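Local coordinates for UPF0303 protein YBR137W (Saccharomyces cerevisiae, PDB 4CLC) that is of unknown function but belongs to the UPF0303 family, carries an HbpS-like domain of the GAF clan and assembles from ten protein chains, at residues N48-N53 against H157-S162; T44-A49 against V59-S64; L71-T76 against F86-K91; K93-F98 against A131-S136; E116-D121 against Y125-G130. All blocks are in the same frame, centred on the assembly; numbering follows the deposited sequence.

Overall arrangement
Helix 36-53 opens two loops at once. Contact 2 closes the shorter, laying the helix on strand 60-64 ten residues on; contact 1, sharing Asn-48 and Ala-49 with it, closes the longest, joining the end of the helix to helix 153-168. Within that long span the others follow. Contact 3 sets helix 84-98 against strand 70-75, the neighbour of strand 60-64 in the sheet. Farther down the same helix, contact 4 meets strand 131-136, and the loop it closes holds contact 5, a local fold of 116-121 on 125-130. The salt bridge Asp-62 to Arg-73 couples contacts 2 and 3, while a hydrogen bond between Arg-97 and Tyr-125 couples contacts 4 and 5.

Contact 1 (N48-N53 against H157-S162); sequences NAVKEN and HLMAVS
Met-159 reaches out of helix 153-168 and sets its terminal methyl against Ala-49 and Val-50 near the end of helix 36-53. The apolar part rests on this one methyl: Met-159 CE lies 3.7 Å from Ala-49 CB and 4.0 Å from Val-50 CG2. Bends at chi2 (-54°) and chi3 (-35°) turn CE onto these two residues. The axes of the two segments stay 11.0 Å apart. The polar part stays within helix 36-53. The Asn-53 amide turns back on its own helix: ND2 donates to Ala-49 O at 2.8 Å, nearly straight at 177°, from above the carbonyl plane, and that oxygen also accepts the backbone N of Asn-53. The same amide nitrogen is further bonded to Val-2 O, so its rotation is probably well fixed. Ile-148 of strand 144-149 also touches Met-159. With no hydrogen bond passing between the two segments, their attachment here depends on dispersion and on the fit of a methyl group against two small aliphatic side chains.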
# COMPACT_ATOMS: atom_id res chain seq x y z
N ASN D 48 -28.64 12.83 -26.81
CA ASN D 48 -29.87 13.46 -27.27
C ASN D 48 -31.05 12.80 -26.56
O ASN D 48 -31.85 13.47 -25.90
CB ASN D 48 -30.00 13.33 -28.79
CG ASN D 48 -31.43 13.50 -29.27
OD1 ASN D 48 -32.04 12.56 -29.80
ND2 ASN D 48 -31.97 14.71 -29.11
N ALA D 49 -31.11 11.47 -26.67
CA ALA D 49 -32.14 10.67 -26.04
C ALA D 49 -32.36 11.01 -24.56
O ALA D 49 -33.47 11.41 -24.19
CB ALA D 49 -31.83 9.22 -26.19
N VAL D 50 -31.34 10.86 -23.73
CA VAL D 50 -31.49 11.21 -22.32
C VAL D 50 -32.00 12.64 -22.17
O VAL D 50 -32.76 12.94 -21.25
CB VAL D 50 -30.15 11.04 -21.51
CG1 VAL D 50 -30.24 11.67 -20.15
CG2 VAL D 50 -29.84 9.57 -21.33
N LYS D 51 -31.61 13.54 -23.06
CA LYS D 51 -32.02 14.91 -22.80
C LYS D 51 -33.44 15.20 -23.30
O LYS D 51 -34.11 16.09 -22.77
CB LYS D 51 -31.01 15.92 -23.35
CG LYS D 51 -30.57 16.88 -22.21
CD LYS D 51 -30.05 18.23 -22.68
CE LYS D 51 -29.09 18.09 -23.82
NZ LYS D 51 -28.95 19.41 -24.49
N GLU D 52 -33.90 14.45 -24.30
CA GLU D 52 -35.30 14.58 -24.70
C GLU D 52 -36.21 13.97 -23.65
O GLU D 52 -37.10 14.65 -23.12
CB GLU D 52 -35.55 13.94 -26.06
CG GLU D 52 -35.42 14.91 -27.23
CD GLU D 52 -35.15 14.22 -28.55
OE1 GLU D 52 -35.63 13.08 -28.74
OE2 GLU D 52 -34.44 14.80 -29.40
N ASN D 53 -35.97 12.71 -23.31
CA ASN D 53 -36.75 12.02 -22.29
C ASN D 53 -36.63 12.56 -20.86
O ASN D 53 -37.61 12.55 -20.12
CB ASN D 53 -36.40 10.54 -22.28
CG ASN D 53 -36.72 9.86 -23.60
OD1 ASN D 53 -37.77 9.23 -23.74
ND2 ASN D 53 -35.82 9.99 -24.57
N HIS D 157 -30.44 1.97 -16.57
CA HIS D 157 -30.36 0.70 -17.25
C HIS D 157 -31.26 0.64 -18.49
O HIS D 157 -30.84 0.13 -19.53
CB HIS D 157 -30.74 -0.44 -16.31
CG HIS D 157 -30.87 -1.76 -17.01
ND1 HIS D 157 -29.77 -2.52 -17.36
CD2 HIS D 157 -31.95 -2.42 -17.47
CE1 HIS D 157 -30.18 -3.60 -17.99
NE2 HIS D 157 -31.50 -3.57 -18.07
N LEU D 158 -32.50 1.12 -18.36
CA LEU D 158 -33.46 1.02 -19.46
C LEU D 158 -33.01 1.89 -20.61
O LEU D 158 -32.91 1.41 -21.75
CB LEU D 158 -34.84 1.42 -19.01
N MET D 159 -32.71 3.16 -20.30
CA MET D 159 -32.19 4.10 -21.28
C MET D 159 -31.02 3.48 -22.02
O MET D 159 -30.95 3.53 -23.25
CB MET D 159 -31.74 5.40 -20.63
CG MET D 159 -32.71 6.60 -20.82
SD MET D 159 -33.18 7.02 -22.52
CE MET D 159 -31.69 6.68 -23.46
N ALA D 160 -30.13 2.85 -21.25
CA ALA D 160 -29.00 2.14 -21.81
C ALA D 160 -29.43 1.11 -22.83
O ALA D 160 -29.02 1.18 -23.97
CB ALA D 160 -28.20 1.48 -20.72
N VAL D 161 -30.29 0.18 -22.42
CA VAL D 161 -30.65 -0.96 -23.28
C VAL D 161 -31.49 -0.54 -24.49
O VAL D 161 -31.35 -1.08 -25.60
CB VAL D 161 -31.43 -2.04 -22.50
CG1 VAL D 161 -31.53 -3.32 -23.31
CG2 VAL D 161 -30.77 -2.35 -21.17
N SER D 162 -32.37 0.42 -24.25
CA SER D 162 -33.32 0.82 -25.26
C SER D 162 -32.60 1.51 -26.41
O SER D 162 -32.73 1.11 -27.58
CB SER D 162 -34.36 1.77 -24.66
OG SER D 162 -34.57 1.48 -23.30

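Contact 2 (T44-A49 against V59-S64); sequences TYIRNA and VAIDIS
Apolar packing of a helix on a sheet joins Ile-46 and Arg-47 of helix 36-53 to Ile-61 near the start of strand 60-64. One methyl does the touching: Ile-61 CD1 is 3.7 Å from Ile-46 CG2 and equally 3.7 Å from Arg-47 CA, so it seats itself against the helix backbone as well as a side chain. CG1 of Ile-61 lies opposite the carbonyl carbon (chi1 -60°), and the nearly straight continuation at chi2 carries CD1 outward to the helix. Of Arg-47, it is the base that takes part, with CB 4.2 Å from Ile-61 CD1. The rest of that side chain, extended from CG to NE, leads away from the strand to a neighbouring chain of the assembly, where NH2 is hydrogen-bonded to a polar side chain and the guanidinium makes a cation-pi contact with an aromatic one. Chemically the arginine is thus divided, its buried aliphatic root serving the core of its own chain while its charged end serves mainly the interface between chains.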
# COMPACT_ATOMS: atom_id res chain seq x y z
N THR D 44 -23.61 10.41 -28.77
CA THR D 44 -24.36 11.66 -28.90
C THR D 44 -25.83 11.32 -29.09
O THR D 44 -26.72 12.03 -28.61
CB THR D 44 -23.84 12.56 -30.07
OG1 THR D 44 -23.76 11.82 -31.29
CG2 THR D 44 -22.47 13.10 -29.74
N TYR D 45 -26.07 10.20 -29.75
CA TYR D 45 -27.41 9.64 -29.88
C TYR D 45 -28.09 9.51 -28.52
O TYR D 45 -29.16 10.08 -28.27
CB TYR D 45 -27.31 8.29 -30.57
CG TYR D 45 -28.62 7.60 -30.84
CD1 TYR D 45 -29.50 8.11 -31.79
CD2 TYR D 45 -28.96 6.42 -30.19
CE1 TYR D 45 -30.70 7.47 -32.06
CE2 TYR D 45 -30.15 5.77 -30.46
CZ TYR D 45 -31.02 6.30 -31.40
OH TYR D 45 -32.21 5.67 -31.68
N ILE D 46 -27.44 8.77 -27.63
CA ILE D 46 -27.89 8.63 -26.25
C ILE D 46 -27.97 9.97 -25.55
O ILE D 46 -28.85 10.19 -24.71
CB ILE D 46 -26.94 7.72 -25.45
CG1 ILE D 46 -26.81 6.36 -26.14
CG2 ILE D 46 -27.41 7.57 -24.01
CD1 ILE D 46 -25.88 5.47 -25.43
N ARG D 47 -27.06 10.88 -25.89
CA ARG D 47 -27.02 12.14 -25.18
C ARG D 47 -28.28 12.89 -25.53
O ARG D 47 -28.92 13.49 -24.67
CB ARG D 47 -25.78 12.97 -25.54
CG ARG D 47 -25.66 14.27 -24.72
CD ARG D 47 -24.48 15.10 -25.15
NE ARG D 47 -24.42 16.36 -24.42
CZ ARG D 47 -25.06 17.45 -24.81
NH1 ARG D 47 -25.80 17.40 -25.90
NH2 ARG D 47 -24.97 18.57 -24.10
N ASN D 48 -28.64 12.83 -26.81
CA ASN D 48 -29.87 13.46 -27.27
C ASN D 48 -31.05 12.80 -26.56
O ASN D 48 -31.85 13.47 -25.90
CB ASN D 48 -30.00 13.33 -28.79
CG ASN D 48 -31.43 13.50 -29.27
OD1 ASN D 48 -32.04 12.56 -29.80
ND2 ASN D 48 -31.97 14.71 -29.11
N ALA D 49 -31.11 11.47 -26.67
CA ALA D 49 -32.14 10.67 -26.04
C ALA D 49 -32.36 11.01 -24.56
O ALA D 49 -33.47 11.41 -24.19
CB ALA D 49 -31.83 9.22 -26.19
N VAL D 59 -27.09 13.81 -16.30
CA VAL D 59 -26.79 12.41 -16.48
C VAL D 59 -25.43 12.26 -17.14
O VAL D 59 -25.07 13.04 -18.01
CB VAL D 59 -27.89 11.72 -17.31
CG1 VAL D 59 -27.45 10.37 -17.79
CG2 VAL D 59 -29.13 11.59 -16.49
N ALA D 60 -24.67 11.27 -16.68
CA ALA D 60 -23.34 11.02 -17.20
C ALA D 60 -23.39 9.80 -18.12
O ALA D 60 -24.05 8.82 -17.80
CB ALA D 60 -22.34 10.83 -16.08
N ILE D 61 -22.72 9.88 -19.25
CA ILE D 61 -22.74 8.82 -20.25
C ILE D 61 -21.32 8.41 -20.62
O ILE D 61 -20.53 9.25 -21.01
CB ILE D 61 -23.49 9.28 -21.51
CG1 ILE D 61 -24.93 9.65 -21.17
CG2 ILE D 61 -23.45 8.21 -22.58
CD1 ILE D 61 -25.64 10.38 -22.27
N ASP D 62 -20.99 7.12 -20.50
CA ASP D 62 -19.66 6.65 -20.85
C ASP D 62 -19.65 5.55 -21.93
O ASP D 62 -20.54 4.70 -21.99
CB ASP D 62 -18.94 6.15 -19.59
CG ASP D 62 -17.45 5.83 -19.84
OD1 ASP D 62 -17.14 4.68 -20.21
OD2 ASP D 62 -16.60 6.74 -19.64
N ILE D 63 -18.64 5.56 -22.79
CA ILE D 63 -18.37 4.39 -23.61
C ILE D 63 -16.89 4.09 -23.48
O ILE D 63 -16.06 4.92 -23.83
CB ILE D 63 -18.75 4.60 -25.10
CG1 ILE D 63 -20.24 4.93 -25.22
CG2 ILE D 63 -18.40 3.37 -25.93
CD1 ILE D 63 -20.67 5.24 -26.63
N SER D 64 -16.57 2.91 -22.96
CA SER D 64 -15.19 2.53 -22.76
C SER D 64 -14.94 1.13 -23.30
O SER D 64 -15.87 0.36 -23.48
CB SER D 64 -14.81 2.59 -21.28
OG SER D 64 -14.87 3.91 -20.78

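Contact 3 (L71-T76 against F86-K91); sequences LFRTVT and FWIQRK
A buried arginine on the outermost strand of the sheet within the chain, Arg-73, is covered by Ile-88 of helix 84-98. Two branches of the isoleucine lie over the same face of the guanidinium: Ile-88 CG2 is 3.9 Å from Arg-73 NH2, and Ile-88 CD1 is 4.0 Å from Arg-73 NE, offset toward the rim of the flat group. The two side chains lie alongside, pointing opposite ways. Arg-73 leaves the strand with CG opposite its amide nitrogen (chi1 179°), then curls at chi2 (75°) and chi3 (65°), and the curl presents the guanidinium to the helix. Gln-89 OE1 comes near obliquely without bonding to it; its own partner is Lys-92. The strand, 70-75, has a classic beta bulge near its start, Leu-71 and Phe-72 both facing Ile-63 of strand 60-64, and Arg-73 makes backbone hydrogen bonds to a neighbouring chain. Two salt bridges hold the guanidinium, NE to Asp-62 and NH1 to Asp-85. With an alanine here, both carboxylates would probably be left without their shared cation and Ile-88 without the flat surface it packs on. Ile-88 also rests on Ala-60 of the adjoining strand and on Thr-147 and Ser-149 beyond it.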
# COMPACT_ATOMS: atom_id res chain seq x y z
N LEU D 71 -13.60 5.97 -24.94
CA LEU D 71 -13.88 6.53 -26.26
C LEU D 71 -14.76 7.80 -26.18
O LEU D 71 -14.60 8.73 -26.97
CB LEU D 71 -14.54 5.48 -27.14
CG LEU D 71 -13.76 4.16 -27.19
CD1 LEU D 71 -14.47 3.12 -28.02
CD2 LEU D 71 -12.36 4.36 -27.72
N PHE D 72 -15.69 7.80 -25.23
CA PHE D 72 -16.73 8.83 -25.14
C PHE D 72 -17.13 9.13 -23.73
O PHE D 72 -17.32 8.23 -22.94
CB PHE D 72 -18.00 8.42 -25.90
CG PHE D 72 -19.03 9.50 -25.96
CD1 PHE D 72 -19.00 10.44 -26.97
CD2 PHE D 72 -20.03 9.59 -25.01
CE1 PHE D 72 -19.95 11.45 -27.02
CE2 PHE D 72 -20.98 10.59 -25.06
CZ PHE D 72 -20.93 11.53 -26.07
N ARG D 73 -17.31 10.41 -23.44
CA ARG D 73 -17.90 10.79 -22.16
C ARG D 73 -18.62 12.11 -22.33
O ARG D 73 -18.17 12.98 -23.07
CB ARG D 73 -16.83 10.88 -21.08
CG ARG D 73 -17.36 11.30 -19.74
CD ARG D 73 -18.11 10.16 -19.06
NE ARG D 73 -17.24 9.03 -18.73
CZ ARG D 73 -16.45 8.99 -17.66
NH1 ARG D 73 -16.42 10.02 -16.82
NH2 ARG D 73 -15.71 7.92 -17.43
N THR D 74 -19.75 12.26 -21.65
CA THR D 74 -20.46 13.54 -21.66
C THR D 74 -21.33 13.69 -20.43
O THR D 74 -21.58 12.75 -19.70
CB THR D 74 -21.33 13.74 -22.92
OG1 THR D 74 -21.80 15.09 -22.94
CG2 THR D 74 -22.51 12.83 -22.91
N VAL D 75 -21.78 14.90 -20.21
CA VAL D 75 -22.60 15.23 -19.09
C VAL D 75 -23.85 15.89 -19.70
O VAL D 75 -23.71 16.78 -20.54
CB VAL D 75 -21.80 16.11 -18.10
CG1 VAL D 75 -22.57 17.33 -17.63
CG2 VAL D 75 -21.28 15.29 -16.94
N THR D 76 -25.06 15.43 -19.35
CA THR D 76 -26.27 15.81 -20.13
C THR D 76 -26.90 17.13 -19.75
O THR D 76 -27.76 17.64 -20.47
CB THR D 76 -27.41 14.76 -20.02
OG1 THR D 76 -27.81 14.63 -18.65
CG2 THR D 76 -26.98 13.42 -20.57
N PHE D 86 -17.34 8.10 -10.20
CA PHE D 86 -17.24 6.92 -9.36
C PHE D 86 -18.31 5.88 -9.74
O PHE D 86 -17.99 4.71 -9.93
CB PHE D 86 -17.38 7.31 -7.90
CG PHE D 86 -16.17 7.98 -7.33
CD1 PHE D 86 -15.12 7.21 -6.83
CD2 PHE D 86 -16.06 9.37 -7.31
CE1 PHE D 86 -13.98 7.81 -6.31
CE2 PHE D 86 -14.93 9.98 -6.78
CZ PHE D 86 -13.88 9.18 -6.28
N TRP D 87 -19.56 6.33 -9.88
CA TRP D 87 -20.65 5.43 -10.22
C TRP D 87 -20.40 4.80 -11.56
O TRP D 87 -20.58 3.59 -11.74
CB TRP D 87 -22.02 6.14 -10.20
CG TRP D 87 -22.63 6.14 -8.82
CD1 TRP D 87 -22.60 7.15 -7.90
CD2 TRP D 87 -23.31 5.06 -8.20
NE1 TRP D 87 -23.22 6.76 -6.74
CE2 TRP D 87 -23.67 5.47 -6.90
CE3 TRP D 87 -23.66 3.77 -8.61
CZ2 TRP D 87 -24.37 4.65 -6.02
CZ3 TRP D 87 -24.35 2.95 -7.73
CH2 TRP D 87 -24.70 3.40 -6.46
N ILE D 88 -19.95 5.61 -12.51
CA ILE D 88 -19.64 5.10 -13.83
C ILE D 88 -18.54 4.04 -13.76
O ILE D 88 -18.66 2.99 -14.40
CB ILE D 88 -19.23 6.22 -14.79
CG1 ILE D 88 -20.48 7.00 -15.21
CG2 ILE D 88 -18.54 5.66 -16.04
CD1 ILE D 88 -20.22 8.00 -16.27
N GLN D 89 -17.50 4.29 -12.97
CA GLN D 89 -16.39 3.35 -12.86
C GLN D 89 -16.83 2.09 -12.17
O GLN D 89 -16.55 0.98 -12.63
CB GLN D 89 -15.22 3.97 -12.12
CG GLN D 89 -13.88 3.60 -12.74
CD GLN D 89 -13.72 4.09 -14.19
OE1 GLN D 89 -14.55 4.86 -14.71
NE2 GLN D 89 -12.65 3.65 -14.85
N ARG D 90 -17.56 2.26 -11.07
CA ARG D 90 -18.06 1.14 -10.31
C ARG D 90 -19.09 0.28 -11.09
O ARG D 90 -19.06 -0.96 -10.99
CB ARG D 90 -18.64 1.65 -9.01
CG ARG D 90 -17.62 2.35 -8.16
CD ARG D 90 -18.20 2.81 -6.86
NE ARG D 90 -18.83 1.71 -6.14
CZ ARG D 90 -20.14 1.62 -5.89
NH1 ARG D 90 -20.97 2.59 -6.28
NH2 ARG D 90 -20.61 0.57 -5.25
N LYS D 91 -19.97 0.90 -11.86
CA LYS D 91 -20.92 0.10 -12.63
C LYS D 91 -20.21 -0.68 -13.72
O LYS D 91 -20.38 -1.90 -13.86
CB LYS D 91 -22.02 0.96 -13.24
CG LYS D 91 -22.94 1.62 -12.24
CD LYS D 91 -24.13 2.25 -12.92
CE LYS D 91 -24.87 3.20 -11.99
NZ LYS D 91 -26.00 3.87 -12.71

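Contact 4 (K93-F98 against A131-S136); sequences KTALRF and AVLIQS
Ala-95 and Ala-131 make the low point at which helix 84-98 settles closely onto strand 131-136. Their methyl groups meet CB to CB at 3.9 Å, and with two such small bumps facing each other the CA atoms come to 6.2 Å. The axes of the two segments approach to 7.9 Å and are inclined by 43°, so the segments diverge from here and larger side chains fill the widening space. Leu-133 is the main bump: its forked end leans on the helix, CD1 lying 3.7 Å from the backbone O of Ala-95, while CD2 lies 3.7 Å from Leu-96 CD2. The isobutyl group thus lodges in the shallow hollow formed by the Ala-95 carbonyl and the Leu-96 branch, which crosses it at a slant. Cys-145 of strand 144-149 touches Ala-95, Leu-96 and Leu-133, adding to the floor of this packing. On the strand's other face Val-132 packs on His-157, Ala-160 and Val-161 of helix 153-168, which leaves strand 131-136 sandwiched between the two helices.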
# COMPACT_ATOMS: atom_id res chain seq x y z
N LYS D 93 -17.16 -1.51 -13.99
CA LYS D 93 -16.28 -2.53 -13.47
C LYS D 93 -17.05 -3.83 -13.26
O LYS D 93 -16.66 -4.89 -13.77
CB LYS D 93 -15.60 -2.07 -12.17
CG LYS D 93 -14.41 -2.95 -11.83
CD LYS D 93 -13.54 -2.42 -10.72
CE LYS D 93 -12.27 -3.27 -10.58
NZ LYS D 93 -11.13 -2.55 -9.93
N THR D 94 -18.17 -3.75 -12.53
CA THR D 94 -19.03 -4.90 -12.33
C THR D 94 -19.42 -5.53 -13.67
O THR D 94 -19.15 -6.71 -13.89
CB THR D 94 -20.32 -4.54 -11.58
OG1 THR D 94 -20.03 -4.06 -10.26
CG2 THR D 94 -21.20 -5.74 -11.50
N ALA D 95 -19.99 -4.74 -14.57
CA ALA D 95 -20.43 -5.25 -15.87
C ALA D 95 -19.35 -5.98 -16.67
O ALA D 95 -19.62 -7.06 -17.19
CB ALA D 95 -20.98 -4.13 -16.70
N LEU D 96 -18.14 -5.42 -16.77
CA LEU D 96 -17.09 -6.03 -17.60
C LEU D 96 -16.56 -7.31 -16.97
O LEU D 96 -16.15 -8.25 -17.67
CB LEU D 96 -15.93 -5.05 -17.83
CG LEU D 96 -16.18 -3.93 -18.86
CD1 LEU D 96 -15.19 -2.78 -18.65
CD2 LEU D 96 -16.13 -4.45 -20.29
N ARG D 97 -16.58 -7.35 -15.65
CA ARG D 97 -16.09 -8.51 -14.94
C ARG D 97 -17.05 -9.69 -15.03
O ARG D 97 -16.63 -10.84 -15.27
CB ARG D 97 -15.86 -8.18 -13.47
CG ARG D 97 -15.57 -9.40 -12.65
CD ARG D 97 -15.16 -9.04 -11.24
NE ARG D 97 -14.94 -10.26 -10.44
CZ ARG D 97 -14.34 -10.28 -9.26
NH1 ARG D 97 -13.89 -9.15 -8.73
NH2 ARG D 97 -14.19 -11.42 -8.62
N PHE D 98 -18.33 -9.42 -14.80
CA PHE D 98 -19.29 -10.51 -14.63
C PHE D 98 -19.99 -10.93 -15.92
O PHE D 98 -20.58 -12.01 -15.97
CB PHE D 98 -20.29 -10.12 -13.57
CG PHE D 98 -19.70 -10.07 -12.17
CD1 PHE D 98 -19.47 -11.24 -11.46
CD2 PHE D 98 -19.37 -8.86 -11.59
CE1 PHE D 98 -18.93 -11.19 -10.18
CE2 PHE D 98 -18.83 -8.81 -10.32
CZ PHE D 98 -18.61 -9.98 -9.61
N ALA D 131 -25.06 0.13 -16.44
CA ALA D 131 -23.91 -0.29 -17.22
C ALA D 131 -24.28 -1.48 -18.07
O ALA D 131 -24.49 -2.57 -17.55
CB ALA D 131 -22.74 -0.65 -16.33
N VAL D 132 -24.36 -1.28 -19.38
CA VAL D 132 -24.73 -2.34 -20.28
C VAL D 132 -23.58 -2.60 -21.24
O VAL D 132 -23.09 -1.69 -21.89
CB VAL D 132 -26.02 -2.00 -21.07
CG1 VAL D 132 -26.30 -3.03 -22.14
CG2 VAL D 132 -27.20 -1.89 -20.12
N LEU D 133 -23.13 -3.84 -21.31
CA LEU D 133 -22.13 -4.21 -22.27
C LEU D 133 -22.64 -4.00 -23.68
O LEU D 133 -23.84 -4.10 -23.94
CB LEU D 133 -21.70 -5.66 -22.07
CG LEU D 133 -21.01 -5.99 -20.75
CD1 LEU D 133 -20.87 -7.49 -20.60
CD2 LEU D 133 -19.67 -5.33 -20.69
N ILE D 134 -21.71 -3.69 -24.59
CA ILE D 134 -22.00 -3.61 -26.01
C ILE D 134 -21.47 -4.87 -26.68
O ILE D 134 -20.26 -5.04 -26.84
CB ILE D 134 -21.34 -2.39 -26.67
CG1 ILE D 134 -21.78 -1.09 -26.00
CG2 ILE D 134 -21.67 -2.35 -28.16
CD1 ILE D 134 -21.16 0.13 -26.65
N GLN D 135 -22.39 -5.74 -27.09
CA GLN D 135 -22.03 -7.05 -27.66
C GLN D 135 -21.63 -6.96 -29.12
O GLN D 135 -22.05 -6.04 -29.83
CB GLN D 135 -23.20 -8.02 -27.52
CG GLN D 135 -22.83 -9.23 -26.73
CD GLN D 135 -22.63 -8.92 -25.29
OE1 GLN D 135 -23.50 -8.36 -24.63
NE2 GLN D 135 -21.45 -9.28 -24.77
N SER D 136 -20.82 -7.91 -29.56
CA SER D 136 -20.40 -7.97 -30.96
C SER D 136 -21.05 -9.14 -31.66
O SER D 136 -21.13 -10.25 -31.11
CB SER D 136 -18.89 -8.09 -31.07
OG SER D 136 -18.51 -8.79 -32.25

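Contact 5 (E116-D121 against Y125-G130); sequences EKFFVD and YAFHGG
Phe-127, Tyr-125 and Val-120 bury the greatest areas where the chain folds back after helix 114-117. Val-120 is shared between two rings: its CB lies 3.6 Å from Tyr-125 CD1, with CG1 over a face of the tyrosine, whereas CG2 meets the edge of the phenylalanine, 3.8 Å from Phe-127 CE1. CG1 is anti to the carbonyl carbon (chi1 -64°), which puts CG2 between the backbone N and that carbon and spreads the two methyls toward different rings. Phe-127 has a second neighbour in Phe-118; those ring planes are almost parallel, 9° apart, but slid so far that they barely overlap, with centroids at 5.2 Å. Were Phe-127 an alanine, a gap would probably open beside Val-120 CG2 and Phe-118 would lose one of its ring neighbours. Beyond the cluster, the hydroxyl of Tyr-125 is hydrogen-bonded to Arg-97 NH1 of helix 84-98, and Phe-98 of that helix meets Phe-118 edge-to-face. The arrangement is that of a chain reversal closed by clustered aromatic and aliphatic side chains, without hydrogen bonds between its two arms.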
# COMPACT_ATOMS: atom_id res chain seq x y z
N GLU D 116 -20.65 -10.48 0.39
CA GLU D 116 -21.17 -11.82 0.69
C GLU D 116 -21.34 -12.69 -0.54
O GLU D 116 -20.92 -13.85 -0.54
CB GLU D 116 -22.51 -11.74 1.39
CG GLU D 116 -22.46 -11.54 2.90
CD GLU D 116 -23.84 -11.17 3.47
OE1 GLU D 116 -24.85 -11.23 2.71
OE2 GLU D 116 -23.89 -10.79 4.67
N LYS D 117 -22.02 -12.18 -1.57
CA LYS D 117 -22.38 -13.06 -2.68
C LYS D 117 -21.31 -13.24 -3.77
O LYS D 117 -21.12 -14.35 -4.27
CB LYS D 117 -23.69 -12.57 -3.33
CG LYS D 117 -24.28 -13.54 -4.36
CD LYS D 117 -25.69 -13.95 -3.99
CE LYS D 117 -26.29 -15.05 -4.90
NZ LYS D 117 -25.37 -15.75 -5.87
N PHE D 118 -20.67 -12.16 -4.19
CA PHE D 118 -19.66 -12.26 -5.25
C PHE D 118 -18.21 -12.15 -4.80
O PHE D 118 -17.28 -12.36 -5.61
CB PHE D 118 -19.98 -11.23 -6.32
CG PHE D 118 -21.38 -11.31 -6.79
CD1 PHE D 118 -21.79 -12.37 -7.57
CD2 PHE D 118 -22.30 -10.36 -6.39
CE1 PHE D 118 -23.11 -12.46 -7.99
CE2 PHE D 118 -23.60 -10.45 -6.80
CZ PHE D 118 -24.02 -11.50 -7.60
N PHE D 119 -18.03 -11.86 -3.51
CA PHE D 119 -16.73 -11.64 -2.89
C PHE D 119 -15.94 -10.51 -3.52
O PHE D 119 -14.83 -10.72 -4.03
CB PHE D 119 -15.93 -12.94 -2.92
CG PHE D 119 -16.67 -14.08 -2.29
CD1 PHE D 119 -16.65 -14.25 -0.91
CD2 PHE D 119 -17.45 -14.93 -3.07
CE1 PHE D 119 -17.36 -15.27 -0.33
CE2 PHE D 119 -18.15 -15.96 -2.50
CZ PHE D 119 -18.11 -16.13 -1.13
N VAL D 120 -16.53 -9.31 -3.43
CA VAL D 120 -16.03 -8.08 -4.06
C VAL D 120 -16.26 -6.87 -3.14
O VAL D 120 -17.17 -6.89 -2.31
CB VAL D 120 -16.72 -7.81 -5.40
CG1 VAL D 120 -16.41 -8.89 -6.40
CG2 VAL D 120 -18.21 -7.72 -5.20
N ASP D 121 -15.44 -5.84 -3.30
CA ASP D 121 -15.39 -4.68 -2.40
C ASP D 121 -16.65 -3.82 -2.30
O ASP D 121 -16.99 -3.34 -1.22
CB ASP D 121 -14.24 -3.79 -2.81
CG ASP D 121 -13.80 -2.84 -1.73
OD1 ASP D 121 -14.66 -2.26 -1.02
OD2 ASP D 121 -12.57 -2.65 -1.61
N TYR D 125 -16.91 -2.27 -6.89
CA TYR D 125 -17.98 -2.67 -7.81
C TYR D 125 -19.37 -2.16 -7.40
O TYR D 125 -19.75 -2.25 -6.25
CB TYR D 125 -18.02 -4.19 -7.91
CG TYR D 125 -16.75 -4.83 -8.42
CD1 TYR D 125 -15.70 -5.14 -7.55
CD2 TYR D 125 -16.61 -5.16 -9.76
CE1 TYR D 125 -14.55 -5.74 -8.00
CE2 TYR D 125 -15.46 -5.76 -10.21
CZ TYR D 125 -14.43 -6.05 -9.32
OH TYR D 125 -13.29 -6.67 -9.78
N ALA D 126 -20.12 -1.62 -8.35
CA ALA D 126 -21.47 -1.16 -8.05
C ALA D 126 -22.49 -2.11 -8.62
O ALA D 126 -22.33 -2.65 -9.72
CB ALA D 126 -21.71 0.23 -8.60
N PHE D 127 -23.51 -2.41 -7.83
CA PHE D 127 -24.54 -3.31 -8.30
C PHE D 127 -25.89 -2.67 -8.68
O PHE D 127 -26.83 -3.39 -9.06
CB PHE D 127 -24.67 -4.42 -7.27
CG PHE D 127 -23.51 -5.35 -7.31
CD1 PHE D 127 -22.35 -5.08 -6.59
CD2 PHE D 127 -23.52 -6.46 -8.17
CE1 PHE D 127 -21.26 -5.91 -6.67
CE2 PHE D 127 -22.43 -7.30 -8.25
CZ PHE D 127 -21.30 -7.02 -7.51
N HIS D 128 -25.98 -1.33 -8.61
CA HIS D 128 -27.07 -0.58 -9.26
C HIS D 128 -26.96 -0.66 -10.78
O HIS D 128 -25.89 -0.97 -11.30
CB HIS D 128 -27.06 0.89 -8.86
CG HIS D 128 -27.36 1.12 -7.42
ND1 HIS D 128 -27.01 0.22 -6.43
CD2 HIS D 128 -27.93 2.17 -6.79
CE1 HIS D 128 -27.37 0.71 -5.25
NE2 HIS D 128 -27.93 1.88 -5.44
N GLY D 129 -28.06 -0.40 -11.48
CA GLY D 129 -28.07 -0.56 -12.93
C GLY D 129 -27.56 0.66 -13.70
O GLY D 129 -27.35 1.72 -13.13
N GLY D 130 -27.49 0.52 -15.02
CA GLY D 130 -26.96 1.56 -15.89
C GLY D 130 -25.71 1.26 -16.70
O GLY D 130 -25.37 2.03 -17.60